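Local coordinates for designed helical repeat protein (Synthetic construct, PDB 5CWG), which has no known natural function and was designed de novo, probably to explore the range of folds open to helical repeats, at residues Glu161-Arg164 and Lys165-Glu169. Residues are numbered along the deposited sequence; the frame is centred on the assembly and turned at random. Where two conformers were deposited one is given.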
ATOM      1  N   GLU A 161       5.611  12.104  -3.555  1.00 12.04           N
ATOM      2  CA  GLU A 161       5.076  13.230  -2.786  1.00 13.84           C
ATOM      3  C   GLU A 161       4.121  14.058  -3.633  1.00 14.07           C
ATOM      4  O   GLU A 161       3.130  14.572  -3.114  1.00 15.22           O
ATOM      5  CB  GLU A 161       6.209  14.122  -2.236  1.00 14.83           C
ATOM      6  CG  GLU A 161       6.998  13.506  -1.103  1.00 15.28           C
ATOM      7  CD  GLU A 161       6.286  13.458   0.235  1.00 16.17           C
ATOM      8  OE1 GLU A 161       5.037  13.497   0.288  1.00 19.03           O
ATOM      9  OE2 GLU A 161       6.996  13.352   1.246  1.00 18.17           O
ATOM     10  N   GLU A 162       4.406  14.213  -4.922  1.00 14.75           N
ATOM     11  CA  GLU A 162       3.511  14.968  -5.776  1.00 15.50           C
ATOM     12  C   GLU A 162       2.170  14.236  -5.912  1.00 14.81           C
ATOM     13  O   GLU A 162       1.111  14.857  -5.902  1.00 16.09           O
ATOM     14  CB  GLU A 162       4.174  15.274  -7.122  1.00 18.05           C
ATOM     15  CG  GLU A 162       3.257  15.828  -8.169  1.00 20.38           C
ATOM     16  CD  GLU A 162       2.747  17.231  -7.879  1.00 21.39           C
ATOM     17  OE1 GLU A 162       3.278  17.935  -6.978  1.00 22.82           O
ATOM     18  OE2 GLU A 162       1.801  17.632  -8.596  1.00 21.74           O
ATOM     19  N   ILE A 163       2.204  12.911  -6.032  1.00 13.53           N
ATOM     20  CA  ILE A 163       0.963  12.142  -6.040  1.00 13.72           C
ATOM     21  C   ILE A 163       0.190  12.391  -4.733  1.00 13.30           C
ATOM     22  O   ILE A 163      -1.016  12.640  -4.759  1.00 14.47           O
ATOM     23  CB  ILE A 163       1.217  10.643  -6.259  1.00 13.45           C
ATOM     24  CG1 ILE A 163       1.910  10.422  -7.592  1.00 14.87           C
ATOM     25  CG2 ILE A 163      -0.101   9.890  -6.202  1.00 13.77           C
ATOM     26  CD1 ILE A 163       2.452   8.987  -7.743  1.00 15.19           C
ATOM     27  N   ARG A 164       0.878  12.295  -3.601  1.00 13.95           N
ATOM     28  CA  ARG A 164       0.247  12.536  -2.318  1.00 15.31           C
ATOM     29  C   ARG A 164      -0.363  13.940  -2.247  1.00 16.98           C
ATOM     30  O   ARG A 164      -1.468  14.110  -1.744  1.00 19.32           O
ATOM     31  CB  ARG A 164       1.257  12.343  -1.190  1.00 14.93           C
ATOM     32  CG  ARG A 164       1.659  10.914  -0.962  1.00 15.38           C
ATOM     33  CD  ARG A 164       2.618  10.775   0.193  1.00 16.37           C
ATOM     34  NE  ARG A 164       1.934  11.070   1.463  1.00 16.88           N
ATOM     35  CZ  ARG A 164       2.374  11.855   2.434  1.00 23.27           C
ATOM     36  NH1 ARG A 164       3.552  12.450   2.326  1.00 28.37           N
ATOM     37  NH2 ARG A 164       1.626  12.023   3.524  1.00 26.19           N
ATOM     38  N   LYS A 165       0.346  14.929  -2.779  0.67 16.37           N
ATOM     39  CA  LYS A 165      -0.116  16.304  -2.751  0.67 17.56           C
ATOM     40  C   LYS A 165      -1.380  16.488  -3.593  0.67 17.52           C
ATOM     41  O   LYS A 165      -2.303  17.237  -3.232  0.67 19.72           O
ATOM     42  CB  LYS A 165       0.977  17.218  -3.283  0.67 19.46           C
ATOM     43  CG  LYS A 165       0.646  18.673  -3.238  0.67 22.96           C
ATOM     44  CD  LYS A 165       1.741  19.487  -3.898  0.67 26.98           C
ATOM     45  CE  LYS A 165       1.361  20.955  -4.007  0.67 30.31           C
ATOM     46  NZ  LYS A 165       2.503  21.785  -4.497  0.67 34.02           N
ATOM     47  N   ARG A 166      -1.450  15.808  -4.728  1.00 16.51           N
ATOM     48  CA  ARG A 166      -2.635  15.883  -5.563  1.00 17.26           C
ATOM     49  C   ARG A 166      -3.819  15.135  -4.964  1.00 17.45           C
ATOM     50  O   ARG A 166      -4.971  15.584  -5.059  1.00 18.90           O
ATOM     51  CB  ARG A 166      -2.311  15.377  -6.958  1.00 17.89           C
ATOM     52  CG  ARG A 166      -1.255  16.215  -7.688  1.00 20.85           C
ATOM     53  CD  ARG A 166      -1.795  17.495  -8.360  1.00 26.17           C
ATOM     54  NE  ARG A 166      -2.120  18.593  -7.452  1.00 31.66           N
ATOM     55  CZ  ARG A 166      -1.245  19.462  -6.947  1.00 34.37           C
ATOM     56  NH1 ARG A 166       0.048  19.371  -7.223  1.00 34.75           N
ATOM     57  NH2 ARG A 166      -1.668  20.434  -6.149  1.00 36.94           N
ATOM     58  N   VAL A 167      -3.565  14.022  -4.307  1.00 16.52           N
ATOM     59  CA  VAL A 167      -4.594  13.301  -3.589  1.00 17.90           C
ATOM     60  C   VAL A 167      -5.156  14.160  -2.449  1.00 19.41           C
ATOM     61  O   VAL A 167      -6.375  14.245  -2.260  1.00 21.98           O
ATOM     62  CB  VAL A 167      -4.039  11.973  -3.050  1.00 19.33           C
ATOM     63  CG1 VAL A 167      -4.935  11.386  -1.960  1.00 21.97           C
ATOM     64  CG2 VAL A 167      -3.844  10.990  -4.206  1.00 18.92           C
ATOM     65  N   GLU A 168      -4.278  14.810  -1.697  1.00 21.09           N
ATOM     66  CA  GLU A 168      -4.698  15.666  -0.581  1.00 23.24           C
ATOM     67  C   GLU A 168      -5.552  16.819  -1.085  1.00 23.64           C
ATOM     68  O   GLU A 168      -6.529  17.225  -0.429  1.00 26.06           O
ATOM     69  CB  GLU A 168      -3.462  16.223   0.140  1.00 24.05           C
ATOM     70  CG  GLU A 168      -2.731  15.208   0.982  1.00 27.34           C
ATOM     71  CD  GLU A 168      -1.220  15.438   1.106  1.00 31.11           C
ATOM     72  OE1 GLU A 168      -0.734  16.592   0.988  1.00 31.20           O
ATOM     73  OE2 GLU A 168      -0.517  14.432   1.339  1.00 31.78           O
ATOM     74  N   GLU A 169      -5.145  17.415  -2.195  1.00 22.99           N
ATOM     75  CA  GLU A 169      -5.892  18.515  -2.798  1.00 23.68           C
ATOM     76  C   GLU A 169      -7.281  18.024  -3.197  1.00 22.09           C
ATOM     77  O   GLU A 169      -8.285  18.671  -2.922  1.00 22.57           O
ATOM     78  CB  GLU A 169      -5.115  19.037  -4.006  1.00 26.30           C
ATOM     79  CG  GLU A 169      -5.817  20.103  -4.843  1.00 29.92           C
ATOM     80  CD  GLU A 169      -4.957  20.491  -6.048  1.00 34.22           C
ATOM     81  OE1 GLU A 169      -4.686  19.609  -6.890  1.00 33.97           O
ATOM     82  OE2 GLU A 169      -4.510  21.656  -6.129  1.00 39.16           O
TER
HETATM   83  O   HOH W   1       2.806  20.630  -6.985  1.00 37.09           O
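Glu161 accepts the amide of Lys165 through its backbone oxygen, with 2.8 Å from Lys165 N to Glu161 O, the i to i+4 bond that recurs along this helix. Its carboxylate serves Arg164, whose NH1 lies 2.7 Å from Glu161 OE1 on the syn side. The next residue, Glu162, forms a salt bridge with Arg166, Glu162 OE2 standing 2.8 Å from Arg166 NH1, in the guanidinium plane but 31° out of the carboxylate plane. Bends at chi2 and chi3 curl the Arg166 chain so that CG and CD lie against the same oxygen. Its other nitrogens turn to Glu169, Arg166 NE at 2.8 Å from Glu169 OE1 and Arg166 NH2 more weakly to Glu169 OE2. A water bridges Glu162 OE1, Lys165 NZ and Arg166 NH1. A leucine in place of Arg166 would probably leave Glu162 and Glu169 without the shared cation that links them. Charge pairs at i to i+3 and i to i+4 form two networks on this helix of the stacked helical repeat, Glu162-Arg166-Glu169 and Glu161-Arg164-Glu168. Ile163 faces inward instead: its CG2 sits 4.4 Å from Val167 CG2, and both residues pack on helix 177-195. Arg164 sends its guanidinium toward helix 103-123, where NH2 pairs with Glu115. Glu168 OE2 lies over one guanidinium face, 3.9 Å from Arg164 NH2, a long, purely electrostatic attraction with no N-H aimed at the oxygen and the two planes 75° apart.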